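Local atomic coordinates of protein Bug27 (Bordetella pertussis, PDB entry 2QPQ), a protein that probably binds a small solute in the periplasm, closing its two alpha/beta domains round it like a Venus flytrap, as a receptor of the Bug family. Residues P103-P109 against L196-T202; L144-L149 against V221-L226; V131-G137 against H156-Y162; M121-T127 against A153-M157. One frame throughout, in Å; residues are numbered along the deposited sequence.

How the contacts relate
All four contacts lie in the same alpha/beta half of this two-domain protein, with centres 13 to 17 Å apart. Along the chain come strand 93-109, helix 117-123, strand 132-135, helix 141-153, strand 158-161 and, much later, strand 196-201 and the loop before strand 227-235. Contacts 1 and 3 are strand pairs of one mixed sheet, antiparallel and parallel respectively. Contact 2 packs the 221-226 loop on helix 141-153, and Leu149 there meets Phe106 of contact 1. Contact 4 joins the end of helix 117-123 to the connection leading into contact 3, sharing His156 and Met157 with it. Together they tie segments distant in sequence into one lobe of the presumed flytrap.

Contact 1 (P103-P109 against L196-T202); sequences PSVFVVP and LQALAVT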
loop_
_atom_site.group_PDB
_atom_site.type_symbol
_atom_site.label_atom_id
_atom_site.label_comp_id
_atom_site.label_asym_id
_atom_site.label_seq_id
_atom_site.Cartn_x
_atom_site.Cartn_y
_atom_site.Cartn_z
ATOM N N PRO A 103 3.221 -1.675 -6.866
ATOM C CA PRO A 103 3.852 -2.880 -6.352
ATOM C C PRO A 103 4.942 -2.552 -5.312
ATOM O O PRO A 103 5.464 -1.422 -5.260
ATOM C CB PRO A 103 4.447 -3.518 -7.611
ATOM C CG PRO A 103 4.732 -2.352 -8.520
ATOM C CD PRO A 103 3.636 -1.368 -8.267
ATOM N N SER A 104 5.259 -3.525 -4.464
ATOM C CA SER A 104 6.529 -3.491 -3.728
ATOM C C SER A 104 7.678 -4.056 -4.549
ATOM O O SER A 104 7.478 -4.767 -5.539
ATOM C CB SER A 104 6.425 -4.194 -2.368
ATOM O OG SER A 104 5.405 -3.565 -1.585
ATOM N N VAL A 105 8.891 -3.720 -4.129
ATOM C CA VAL A 105 10.072 -4.202 -4.803
ATOM C C VAL A 105 11.097 -4.664 -3.796
ATOM O O VAL A 105 11.283 -4.027 -2.755
ATOM C CB VAL A 105 10.622 -3.118 -5.749
ATOM C CG1 VAL A 105 10.967 -1.852 -4.941
ATOM C CG2 VAL A 105 11.773 -3.669 -6.607
ATOM N N PHE A 106 11.697 -5.825 -4.073
ATOM C CA PHE A 106 12.842 -6.303 -3.316
ATOM C C PHE A 106 14.088 -5.631 -3.884
ATOM O O PHE A 106 14.440 -5.887 -5.026
ATOM C CB PHE A 106 12.957 -7.824 -3.430
ATOM C CG PHE A 106 11.913 -8.577 -2.650
ATOM C CD1 PHE A 106 10.580 -8.502 -3.015
ATOM C CD2 PHE A 106 12.267 -9.343 -1.542
ATOM C CE1 PHE A 106 9.596 -9.191 -2.311
ATOM C CE2 PHE A 106 11.307 -10.058 -0.836
ATOM C CZ PHE A 106 9.960 -9.981 -1.219
ATOM N N VAL A 107 14.714 -4.756 -3.097
ATOM C CA VAL A 107 15.903 -4.006 -3.535
ATOM C C VAL A 107 17.136 -4.335 -2.673
ATOM O O VAL A 107 17.054 -4.629 -1.448
ATOM C CB VAL A 107 15.650 -2.452 -3.626
ATOM C CG1 VAL A 107 14.573 -2.157 -4.644
ATOM C CG2 VAL A 107 15.196 -1.838 -2.252
ATOM N N VAL A 108 18.274 -4.299 -3.345
ATOM C CA VAL A 108 19.572 -4.561 -2.726
ATOM C C VAL A 108 20.528 -3.421 -3.133
ATOM O O VAL A 108 20.289 -2.739 -4.134
ATOM C CB VAL A 108 20.160 -5.999 -3.099
ATOM C CG1 VAL A 108 19.271 -7.115 -2.585
ATOM C CG2 VAL A 108 20.464 -6.164 -4.653
ATOM N N PRO A 109 21.578 -3.181 -2.328
ATOM C CA PRO A 109 22.564 -2.166 -2.658
ATOM C C PRO A 109 23.230 -2.466 -3.995
ATOM O O PRO A 109 23.355 -3.643 -4.387
ATOM C CB PRO A 109 23.619 -2.341 -1.558
ATOM C CG PRO A 109 22.990 -3.075 -0.491
ATOM C CD PRO A 109 21.899 -3.873 -1.072
ATOM N N LEU A 196 20.610 1.281 -6.440
ATOM C CA LEU A 196 20.009 0.035 -5.963
ATOM C C LEU A 196 19.769 -0.863 -7.155
ATOM O O LEU A 196 19.575 -0.387 -8.271
ATOM C CB LEU A 196 18.628 0.281 -5.325
ATOM C CG LEU A 196 18.643 1.164 -4.064
ATOM C CD1 LEU A 196 17.247 1.569 -3.705
ATOM C CD2 LEU A 196 19.302 0.424 -2.866
ATOM N N GLN A 197 19.672 -2.149 -6.863
ATOM C CA GLN A 197 19.272 -3.150 -7.810
ATOM C C GLN A 197 17.973 -3.791 -7.323
ATOM O O GLN A 197 17.835 -4.061 -6.141
ATOM C CB GLN A 197 20.377 -4.154 -7.792
ATOM C CG GLN A 197 20.285 -5.323 -8.693
ATOM C CD GLN A 197 21.595 -6.078 -8.605
ATOM O OE1 GLN A 197 22.657 -5.514 -8.944
ATOM N NE2 GLN A 197 21.553 -7.325 -8.079
ATOM N N ALA A 198 17.035 -4.013 -8.239
ATOM C CA ALA A 198 15.768 -4.644 -7.928
ATOM C C ALA A 198 15.748 -6.134 -8.286
ATOM O O ALA A 198 16.005 -6.511 -9.433
ATOM C CB ALA A 198 14.624 -3.894 -8.618
ATOM N N LEU A 199 15.448 -6.974 -7.299
ATOM C CA LEU A 199 15.379 -8.411 -7.502
ATOM C C LEU A 199 14.025 -8.917 -8.046
ATOM O O LEU A 199 13.959 -9.882 -8.831
ATOM C CB LEU A 199 15.762 -9.111 -6.200
ATOM C CG LEU A 199 17.193 -8.889 -5.695
ATOM C CD1 LEU A 199 17.462 -9.812 -4.495
ATOM C CD2 LEU A 199 18.216 -9.108 -6.823
ATOM N N ALA A 200 12.946 -8.273 -7.615
ATOM C CA ALA A 200 11.587 -8.654 -8.001
ATOM C C ALA A 200 10.644 -7.534 -7.667
ATOM O O ALA A 200 10.952 -6.689 -6.793
ATOM C CB ALA A 200 11.147 -9.917 -7.260
ATOM N N VAL A 201 9.509 -7.529 -8.372
ATOM C CA VAL A 201 8.316 -6.782 -7.998
ATOM C C VAL A 201 7.238 -7.744 -7.517
ATOM O O VAL A 201 7.188 -8.887 -7.984
ATOM C CB VAL A 201 7.794 -5.869 -9.132
ATOM C CG1 VAL A 201 8.879 -4.881 -9.538
ATOM C CG2 VAL A 201 7.320 -6.664 -10.351
ATOM N N THR A 202 6.379 -7.286 -6.604
ATOM C CA THR A 202 5.388 -8.157 -5.966
ATOM C C THR A 202 4.045 -8.213 -6.696
ATOM O O THR A 202 3.163 -8.943 -6.274
ATOM C CB THR A 202 5.067 -7.723 -4.513
ATOM O OG1 THR A 202 4.480 -6.412 -4.544
ATOM C CG2 THR A 202 6.335 -7.706 -3.675
#
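Val108 packs against Gln197 on one face of this strand pair, part of the lobe's mixed sheet, its CG2 resting on the aliphatic CB of Gln197. Val108 CG1, anti to the carbonyl carbon (chi1 -63°), is reached by Leu199 CD1 at 3.8 Å. Beside them Phe106 CB meets Leu199 CB, and the far edge of the Phe106 ring is reached by a methyl, Thr202 CG2 lying 3.8 Å from Phe106 CE1; Leu117 and Leu120 of helix 117-123 touch the phenylalanine. On the other face Val105 CG2 presses tightly on Ala198 CB, at 3.5 Å, where the single methyl of alanine allows the close approach. Between the faces run the antiparallel backbone bonds. Val108 and Gln197 form a hydrogen-bonded pair, with Gln197 N 2.9 Å from Val108 O and Val108 N 2.8 Å from Gln197 O. Farther along, Phe106 O accepts from Leu199 N but Phe106 N gives to Ala200 O: a beta bulge at Leu199-Ala200 that leaves the buried Ala200 N without a partner. At the polar end Thr202 OG1 takes the N-H of Ser104, 3.0 Å from Ser104 N, and also bonds Leu226 O. Both faces are thus lined mainly by apolar side chains, and a threonine hydroxyl continues the bonding where the strand ends.

Contact 2 (L144-L149 against V221-L226); sequences LAGELL and VAGYEL
Two side chains swing CG anti to their backbone N and so come together: Tyr224 (chi1 -176°) extends its ring toward helix 141-153, and Leu148 (chi1 -179°) brings CD2 over one face of that ring. The methyl carbon Leu148 CD2 stands 4.0 Å from the Tyr224 ring centroid, only 19° off the normal, a CH-pi contact displaced from the ring centre. At the ring's edge lies Leu149 N, 3.5 Å from Tyr224 CE2. The phenol ends in a short hydrogen bond, Tyr224 OH to Ala145 O at 2.6 Å. The hydroxyl stands above the carbonyl plane, on the face opposite to Leu149 N, whose helical bond the same oxygen accepts. A backbone carbonyl inside a helix thus serves two donors. The loop 221-226 opens with a type II beta turn from Val221 to Tyr224, whose positive-phi position is filled by Gly223; the turn folds the loop back to deliver the tyrosine to the helix. On one side of the tyrosine ring Val221 CG2 reaches Leu149 CD1 at 3.9 Å. On the other, Leu226 CD2 settles against the backbone of Ala145, 3.5 Å from Ala145 N, and the small alanine side chain lets both Leu226 and the phenol approach. Phe289 of helix 275-296 packs on Leu226 in turn.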
loop_
_atom_site.group_PDB
_atom_site.type_symbol
_atom_site.label_atom_id
_atom_site.label_comp_id
_atom_site.label_asym_id
_atom_site.label_seq_id
_atom_site.Cartn_x
_atom_site.Cartn_y
_atom_site.Cartn_z
ATOM N N LEU A 144 4.523 -7.585 4.978
ATOM C CA LEU A 144 3.826 -8.808 4.605
ATOM C C LEU A 144 4.315 -9.439 3.282
ATOM O O LEU A 144 4.285 -10.657 3.149
ATOM C CB LEU A 144 2.312 -8.581 4.571
ATOM C CG LEU A 144 1.593 -8.302 5.905
ATOM C CD1 LEU A 144 0.092 -8.571 5.748
ATOM C CD2 LEU A 144 2.172 -9.045 7.084
ATOM N N ALA A 145 4.780 -8.621 2.327
ATOM C CA ALA A 145 5.368 -9.154 1.096
ATOM C C ALA A 145 6.571 -10.071 1.412
ATOM O O ALA A 145 6.696 -11.174 0.840
ATOM C CB ALA A 145 5.740 -8.047 0.100
ATOM N N GLY A 146 7.395 -9.674 2.375
ATOM C CA GLY A 146 8.591 -10.500 2.758
ATOM C C GLY A 146 8.139 -11.747 3.507
ATOM O O GLY A 146 8.681 -12.846 3.323
ATOM N N GLU A 147 7.156 -11.597 4.388
ATOM C CA GLU A 147 6.637 -12.762 5.095
ATOM C C GLU A 147 5.914 -13.733 4.150
ATOM O O GLU A 147 6.022 -14.940 4.296
ATOM C CB GLU A 147 5.754 -12.318 6.260
ATOM C CG GLU A 147 6.599 -11.682 7.413
ATOM C CD GLU A 147 7.704 -12.620 7.891
ATOM O OE1 GLU A 147 7.362 -13.769 8.212
ATOM O OE2 GLU A 147 8.916 -12.229 7.944
ATOM N N LEU A 148 5.190 -13.201 3.166
ATOM C CA LEU A 148 4.526 -14.047 2.193
ATOM C C LEU A 148 5.550 -14.824 1.388
ATOM O O LEU A 148 5.348 -16.009 1.084
ATOM C CB LEU A 148 3.629 -13.209 1.266
ATOM C CG LEU A 148 2.822 -13.941 0.182
ATOM C CD1 LEU A 148 1.827 -14.944 0.810
ATOM C CD2 LEU A 148 2.110 -12.890 -0.679
ATOM N N LEU A 149 6.645 -14.174 1.022
ATOM C CA LEU A 149 7.703 -14.899 0.344
ATOM C C LEU A 149 8.260 -16.036 1.213
ATOM O O LEU A 149 8.476 -17.150 0.714
ATOM C CB LEU A 149 8.810 -13.960 -0.081
ATOM C CG LEU A 149 9.972 -14.544 -0.917
ATOM C CD1 LEU A 149 9.470 -15.218 -2.202
ATOM C CD2 LEU A 149 10.937 -13.431 -1.231
ATOM N N VAL A 221 7.618 -18.463 -7.725
ATOM C CA VAL A 221 6.842 -18.646 -6.526
ATOM C C VAL A 221 5.449 -18.450 -7.074
ATOM O O VAL A 221 4.888 -17.367 -7.009
ATOM C CB VAL A 221 7.204 -17.553 -5.482
ATOM C CG1 VAL A 221 6.410 -17.755 -4.193
ATOM C CG2 VAL A 221 8.725 -17.524 -5.239
ATOM N N ALA A 222 4.902 -19.502 -7.669
ATOM C CA ALA A 222 3.617 -19.396 -8.373
ATOM C C ALA A 222 2.483 -18.906 -7.478
ATOM O O ALA A 222 2.391 -19.291 -6.300
ATOM C CB ALA A 222 3.245 -20.745 -9.004
ATOM N N GLY A 223 1.620 -18.056 -8.026
ATOM C CA GLY A 223 0.493 -17.554 -7.250
ATOM C C GLY A 223 0.802 -16.367 -6.326
ATOM O O GLY A 223 -0.106 -15.783 -5.724
ATOM N N TYR A 224 2.078 -16.013 -6.219
ATOM C CA TYR A 224 2.501 -14.877 -5.377
ATOM C C TYR A 224 2.067 -13.555 -6.009
ATOM O O TYR A 224 2.397 -13.269 -7.145
ATOM C CB TYR A 224 4.025 -14.890 -5.212
ATOM C CG TYR A 224 4.556 -13.812 -4.272
ATOM C CD1 TYR A 224 4.508 -12.463 -4.626
ATOM C CD2 TYR A 224 5.088 -14.149 -3.028
ATOM C CE1 TYR A 224 4.973 -11.448 -3.748
ATOM C CE2 TYR A 224 5.584 -13.145 -2.161
ATOM C CZ TYR A 224 5.515 -11.811 -2.521
ATOM O OH TYR A 224 6.005 -10.833 -1.649
ATOM N N GLU A 225 1.315 -12.751 -5.268
ATOM C CA GLU A 225 1.141 -11.349 -5.619
ATOM C C GLU A 225 0.799 -10.543 -4.384
ATOM O O GLU A 225 0.111 -11.024 -3.484
ATOM C CB GLU A 225 0.090 -11.142 -6.730
ATOM C CG GLU A 225 -1.299 -11.611 -6.373
ATOM C CD GLU A 225 -2.358 -10.707 -6.980
ATOM O OE1 GLU A 225 -3.026 -11.170 -7.935
ATOM O OE2 GLU A 225 -2.498 -9.540 -6.523
ATOM N N LEU A 226 1.285 -9.313 -4.328
ATOM C CA LEU A 226 0.883 -8.429 -3.245
ATOM C C LEU A 226 0.993 -6.984 -3.694
ATOM O O LEU A 226 1.972 -6.280 -3.378
ATOM C CB LEU A 226 1.667 -8.723 -1.954
ATOM C CG LEU A 226 1.388 -7.916 -0.647
ATOM C CD1 LEU A 226 -0.012 -7.386 -0.492
ATOM C CD2 LEU A 226 1.789 -8.692 0.601
#

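Contact 3 (V131-G137 against H156-Y162); sequences VTYGSCG and HMVHVPY
Tyr133 lies along the neighbouring strand, on the face it shares with His159, meeting Met157 first and His159 at its far end. Its CB leaves the strand on the same face as the His159 side chain, and CG sits between the backbone N and the carbonyl carbon (chi1 68°), which lays the ring alongside strand 158-161. CD2 then touches the chain of Met157, with Tyr133 CD2 3.6 Å from Met157 CB; the thioether sulfur stands obliquely off the ring in a Met-aromatic contact, Met157 SD being 5.1 Å from the Tyr133 ring centroid. Farther out, CE2 and CZ face the backbone of His159, whose CA is over the ring face, a CH-pi contact with His159 CA 3.9 Å from the Tyr133 ring centroid. The tip comes within 3.5 Å of His159, measured from Tyr133 OH to His159 CB, and its hydroxyl is satisfied by Glu147 and the carbonyl of His143 in helix 141-153.

The pair belongs to a beta-alpha-beta unit, in which helix 141-153 links the two parallel strands and covers the Tyr133 face. Val158 N reaches Val131 O at 2.7 Å, and in the parallel pattern Tyr133 N donates to Val158 O, while Tyr133 O accepts from Val160 N at 2.8 Å. On the other face Gly134 has no side chain, and the edge of the Tyr162 ring fits there, with Tyr162 CE2 3.7 Å from Gly134 CA. On the same face as Val160, Thr132 CB meets Val160 CG2 at 3.8 Å. Beyond the strand, Cys136 is joined to Cys165 by a disulfide.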
loop_
_atom_site.group_PDB
_atom_site.type_symbol
_atom_site.label_atom_id
_atom_site.label_comp_id
_atom_site.label_asym_id
_atom_site.label_seq_id
_atom_site.Cartn_x
_atom_site.Cartn_y
_atom_site.Cartn_z
ATOM N N VAL A 131 19.715 -13.736 6.935
ATOM C CA VAL A 131 19.310 -12.831 5.847
ATOM C C VAL A 131 18.164 -11.951 6.371
ATOM O O VAL A 131 17.056 -12.439 6.619
ATOM C CB VAL A 131 18.886 -13.635 4.600
ATOM C CG1 VAL A 131 18.573 -12.717 3.378
ATOM C CG2 VAL A 131 19.973 -14.651 4.237
ATOM N N THR A 132 18.453 -10.662 6.572
ATOM C CA THR A 132 17.478 -9.717 7.099
ATOM C C THR A 132 16.969 -8.931 5.916
ATOM O O THR A 132 17.668 -8.781 4.920
ATOM C CB THR A 132 18.153 -8.765 8.101
ATOM O OG1 THR A 132 19.346 -8.225 7.492
ATOM C CG2 THR A 132 18.557 -9.534 9.363
ATOM N N TYR A 133 15.735 -8.455 6.011
ATOM C CA TYR A 133 15.201 -7.536 5.027
ATOM C C TYR A 133 14.545 -6.393 5.745
ATOM O O TYR A 133 13.764 -6.610 6.676
ATOM C CB TYR A 133 14.201 -8.247 4.112
ATOM C CG TYR A 133 12.871 -8.702 4.727
ATOM C CD1 TYR A 133 11.727 -7.921 4.586
ATOM C CD2 TYR A 133 12.753 -9.912 5.391
ATOM C CE1 TYR A 133 10.512 -8.302 5.131
ATOM C CE2 TYR A 133 11.511 -10.327 5.952
ATOM C CZ TYR A 133 10.411 -9.510 5.789
ATOM O OH TYR A 133 9.194 -9.866 6.258
ATOM N N GLY A 134 14.845 -5.180 5.318
ATOM C CA GLY A 134 14.108 -4.015 5.830
ATOM C C GLY A 134 12.709 -3.933 5.221
ATOM O O GLY A 134 12.452 -4.527 4.174
ATOM N N SER A 135 11.779 -3.264 5.905
ATOM C CA SER A 135 10.504 -2.903 5.293
ATOM C C SER A 135 10.130 -1.499 5.707
ATOM O O SER A 135 10.794 -0.924 6.538
ATOM C CB SER A 135 9.378 -3.874 5.697
ATOM O OG SER A 135 8.891 -3.531 6.980
ATOM N N CYS A 136 9.021 -1.004 5.154
ATOM C CA CYS A 136 8.446 0.307 5.434
ATOM C C CYS A 136 7.716 0.337 6.808
ATOM O O CYS A 136 7.240 1.381 7.224
ATOM C CB CYS A 136 7.485 0.687 4.251
ATOM S SG CYS A 136 8.500 0.823 2.734
ATOM N N GLY A 137 7.675 -0.794 7.525
ATOM C CA GLY A 137 7.113 -0.803 8.862
ATOM C C GLY A 137 6.481 -2.124 9.253
ATOM O O GLY A 137 6.055 -2.921 8.421
ATOM N N HIS A 156 13.615 -18.228 5.319
ATOM C CA HIS A 156 13.726 -17.749 6.695
ATOM C C HIS A 156 14.362 -16.355 6.830
ATOM O O HIS A 156 15.217 -16.125 7.689
ATOM C CB HIS A 156 14.443 -18.801 7.527
ATOM C CG HIS A 156 13.723 -20.109 7.539
ATOM N ND1 HIS A 156 14.058 -21.141 6.694
ATOM C CD2 HIS A 156 12.631 -20.523 8.225
ATOM C CE1 HIS A 156 13.220 -22.149 6.877
ATOM N NE2 HIS A 156 12.347 -21.797 7.802
ATOM N N MET A 157 13.940 -15.429 5.966
ATOM C CA MET A 157 14.425 -14.054 6.035
ATOM C C MET A 157 13.875 -13.424 7.303
ATOM O O MET A 157 12.729 -13.697 7.671
ATOM C CB MET A 157 13.944 -13.220 4.850
ATOM C CG MET A 157 14.383 -13.752 3.492
ATOM S SD MET A 157 13.722 -12.677 2.203
ATOM C CE MET A 157 11.964 -12.711 2.522
ATOM N N VAL A 158 14.681 -12.560 7.921
ATOM C CA VAL A 158 14.330 -11.921 9.181
ATOM C C VAL A 158 13.948 -10.459 8.945
ATOM O O VAL A 158 14.748 -9.678 8.431
ATOM C CB VAL A 158 15.498 -11.990 10.186
ATOM C CG1 VAL A 158 15.195 -11.096 11.460
ATOM C CG2 VAL A 158 15.773 -13.445 10.562
ATOM N N HIS A 159 12.735 -10.099 9.354
ATOM C CA HIS A 159 12.207 -8.752 9.089
ATOM C C HIS A 159 12.803 -7.733 10.042
ATOM O O HIS A 159 12.833 -7.929 11.283
ATOM C CB HIS A 159 10.680 -8.785 9.198
ATOM C CG HIS A 159 10.026 -7.442 9.244
ATOM N ND1 HIS A 159 10.181 -6.484 8.261
ATOM C CD2 HIS A 159 9.174 -6.910 10.152
ATOM C CE1 HIS A 159 9.448 -5.420 8.563
ATOM N NE2 HIS A 159 8.832 -5.658 9.704
ATOM N N VAL A 160 13.285 -6.639 9.467
ATOM C CA VAL A 160 13.752 -5.532 10.275
ATOM C C VAL A 160 12.912 -4.309 9.849
ATOM O O VAL A 160 12.989 -3.857 8.685
ATOM C CB VAL A 160 15.287 -5.290 10.071
ATOM C CG1 VAL A 160 15.728 -4.011 10.828
ATOM C CG2 VAL A 160 16.164 -6.555 10.478
ATOM N N PRO A 161 12.047 -3.807 10.752
ATOM C CA PRO A 161 11.163 -2.744 10.327
ATOM C C PRO A 161 11.845 -1.382 10.375
ATOM O O PRO A 161 12.677 -1.139 11.255
ATOM C CB PRO A 161 10.026 -2.805 11.348
ATOM C CG PRO A 161 10.741 -3.270 12.636
ATOM C CD PRO A 161 11.782 -4.235 12.147
ATOM N N TYR A 162 11.436 -0.509 9.455
ATOM C CA TYR A 162 11.821 0.898 9.481
ATOM C C TYR A 162 10.592 1.791 9.611
ATOM O O TYR A 162 9.478 1.394 9.294
ATOM C CB TYR A 162 12.588 1.266 8.185
ATOM C CG TYR A 162 13.991 0.660 8.191
ATOM C CD1 TYR A 162 15.080 1.410 8.558
ATOM C CD2 TYR A 162 14.193 -0.686 7.863
ATOM C CE1 TYR A 162 16.372 0.857 8.572
ATOM C CE2 TYR A 162 15.485 -1.261 7.893
ATOM C CZ TYR A 162 16.548 -0.477 8.261
ATOM O OH TYR A 162 17.803 -1.015 8.332
HETATM O O HOH W 1 17.739 -15.986 7.063
#

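Contact 4 (M121-T127 against A153-M157); sequences MAAAKQT and AKTHM
Two connections meet here at the periphery of the domain: the end of helix 117-123 with the residues after it, and the link from helix 141-153 into strand 158-161. His156 contributes the largest share. Its backbone N gives a hydrogen bond to Ala124 O at 2.8 Å, and its ring continues the grip, ND1 donating to Lys125 O at 2.8 Å. That oxygen lies in the imidazole plane, although the donor stands above the plane of the carbonyl. The two bonds pin main chain and side chain of one residue to successive carbonyls just past the helix. Over one ring face sits Thr127 CA, 3.7 Å from the His156 ring centroid, a CH-pi contact that, with the ND1 bond, helps fix the ring's rotation. In the beta-alpha-beta unit, Lys154 is the first residue after helix 141-153 to leave helical angles, with positive phi. Lys125 of the other segment, bent at chi2, chi3 and chi4, curls back to set NZ 2.8 Å from Lys154 O, in the carbonyl plane. Beside the polar bonds are apolar contacts: Ala124 CB, small enough for a close approach, meets Met157 CG at 3.7 Å, and Met121 SD touches Ala153 CB at 3.9 Å. Thr155 turns its CG2 methyl to Met121 O, while its hydroxyl bonds Asn150.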
loop_
_atom_site.group_PDB
_atom_site.type_symbol
_atom_site.label_atom_id
_atom_site.label_comp_id
_atom_site.label_asym_id
_atom_site.label_seq_id
_atom_site.Cartn_x
_atom_site.Cartn_y
_atom_site.Cartn_z
ATOM N N MET A 121 16.653 -16.299 -2.160
ATOM C CA MET A 121 15.873 -17.400 -1.601
ATOM C C MET A 121 16.742 -18.613 -1.216
ATOM O O MET A 121 16.543 -19.192 -0.161
ATOM C CB MET A 121 14.724 -17.791 -2.525
ATOM C CG MET A 121 13.645 -16.722 -2.675
ATOM S SD MET A 121 12.305 -17.222 -3.769
ATOM C CE MET A 121 13.129 -17.456 -5.347
ATOM N N ALA A 122 17.704 -18.971 -2.069
ATOM C CA ALA A 122 18.737 -19.971 -1.745
ATOM C C ALA A 122 19.469 -19.588 -0.452
ATOM O O ALA A 122 19.582 -20.408 0.445
ATOM C CB ALA A 122 19.747 -20.117 -2.923
ATOM N N ALA A 123 19.919 -18.324 -0.349
ATOM C CA ALA A 123 20.656 -17.846 0.823
ATOM C C ALA A 123 19.833 -17.976 2.098
ATOM O O ALA A 123 20.365 -18.236 3.178
ATOM C CB ALA A 123 21.079 -16.385 0.616
ATOM N N ALA A 124 18.524 -17.810 1.966
ATOM C CA ALA A 124 17.622 -17.816 3.118
ATOM C C ALA A 124 16.837 -19.113 3.321
ATOM O O ALA A 124 15.977 -19.175 4.199
ATOM C CB ALA A 124 16.654 -16.587 3.054
ATOM N N LYS A 125 17.137 -20.151 2.525
ATOM C CA LYS A 125 16.401 -21.422 2.633
ATOM C C LYS A 125 16.424 -22.030 4.041
ATOM O O LYS A 125 15.374 -22.428 4.540
ATOM C CB LYS A 125 16.846 -22.462 1.570
ATOM C CG LYS A 125 15.871 -22.709 0.394
ATOM C CD LYS A 125 14.399 -22.968 0.818
ATOM C CE LYS A 125 14.203 -24.366 1.420
ATOM N NZ LYS A 125 13.435 -24.365 2.723
ATOM N N GLN A 126 17.601 -22.093 4.679
ATOM C CA GLN A 126 17.745 -22.696 6.043
ATOM C C GLN A 126 17.347 -21.743 7.214
ATOM O O GLN A 126 17.416 -20.521 7.049
ATOM C CB GLN A 126 19.172 -23.257 6.227
ATOM C CG GLN A 126 19.582 -24.309 5.176
ATOM C CD GLN A 126 20.832 -25.100 5.557
ATOM O OE1 GLN A 126 20.926 -25.644 6.665
ATOM N NE2 GLN A 126 21.796 -25.196 4.622
ATOM N N THR A 127 17.000 -22.327 8.378
ATOM C CA THR A 127 16.187 -21.745 9.524
ATOM C C THR A 127 16.687 -20.599 10.450
ATOM O O THR A 127 16.381 -19.402 10.290
ATOM C CB THR A 127 15.934 -22.846 10.523
ATOM O OG1 THR A 127 17.077 -23.723 10.521
ATOM C CG2 THR A 127 14.669 -23.585 10.177
ATOM N N ALA A 153 7.854 -19.564 -0.298
ATOM C CA ALA A 153 9.098 -20.115 -0.828
ATOM C C ALA A 153 9.798 -20.986 0.219
ATOM O O ALA A 153 10.888 -21.532 -0.033
ATOM C CB ALA A 153 9.988 -19.015 -1.261
ATOM N N LYS A 154 9.171 -21.077 1.392
ATOM C CA LYS A 154 9.728 -21.730 2.590
ATOM C C LYS A 154 11.132 -21.225 2.948
ATOM O O LYS A 154 12.078 -21.993 3.091
ATOM C CB LYS A 154 9.667 -23.260 2.460
ATOM C CG LYS A 154 8.231 -23.767 2.269
ATOM C CD LYS A 154 8.172 -25.288 2.012
ATOM C CE LYS A 154 8.751 -25.682 0.616
ATOM N NZ LYS A 154 8.062 -26.901 0.004
ATOM N N THR A 155 11.254 -19.905 3.107
ATOM C CA THR A 155 12.529 -19.316 3.440
ATOM C C THR A 155 12.459 -18.705 4.848
ATOM O O THR A 155 11.373 -18.674 5.482
ATOM C CB THR A 155 13.028 -18.276 2.374
ATOM O OG1 THR A 155 12.044 -17.246 2.155
ATOM C CG2 THR A 155 13.346 -18.974 1.026
ATOM N N HIS A 156 13.615 -18.228 5.319
ATOM C CA HIS A 156 13.726 -17.749 6.695
ATOM C C HIS A 156 14.362 -16.355 6.830
ATOM O O HIS A 156 15.217 -16.125 7.689
ATOM C CB HIS A 156 14.443 -18.801 7.527
ATOM C CG HIS A 156 13.723 -20.109 7.539
ATOM N ND1 HIS A 156 14.058 -21.141 6.694
ATOM C CD2 HIS A 156 12.631 -20.523 8.225
ATOM C CE1 HIS A 156 13.220 -22.149 6.877
ATOM N NE2 HIS A 156 12.347 -21.797 7.802
ATOM N N MET A 157 13.940 -15.429 5.966
ATOM C CA MET A 157 14.425 -14.054 6.035
ATOM C C MET A 157 13.875 -13.424 7.303
ATOM O O MET A 157 12.729 -13.697 7.671
ATOM C CB MET A 157 13.944 -13.220 4.850
ATOM C CG MET A 157 14.383 -13.752 3.492
ATOM S SD MET A 157 13.722 -12.677 2.203
ATOM C CE MET A 157 11.964 -12.711 2.522
HETATM O O HOH W 2 16.185 -16.893 10.224
#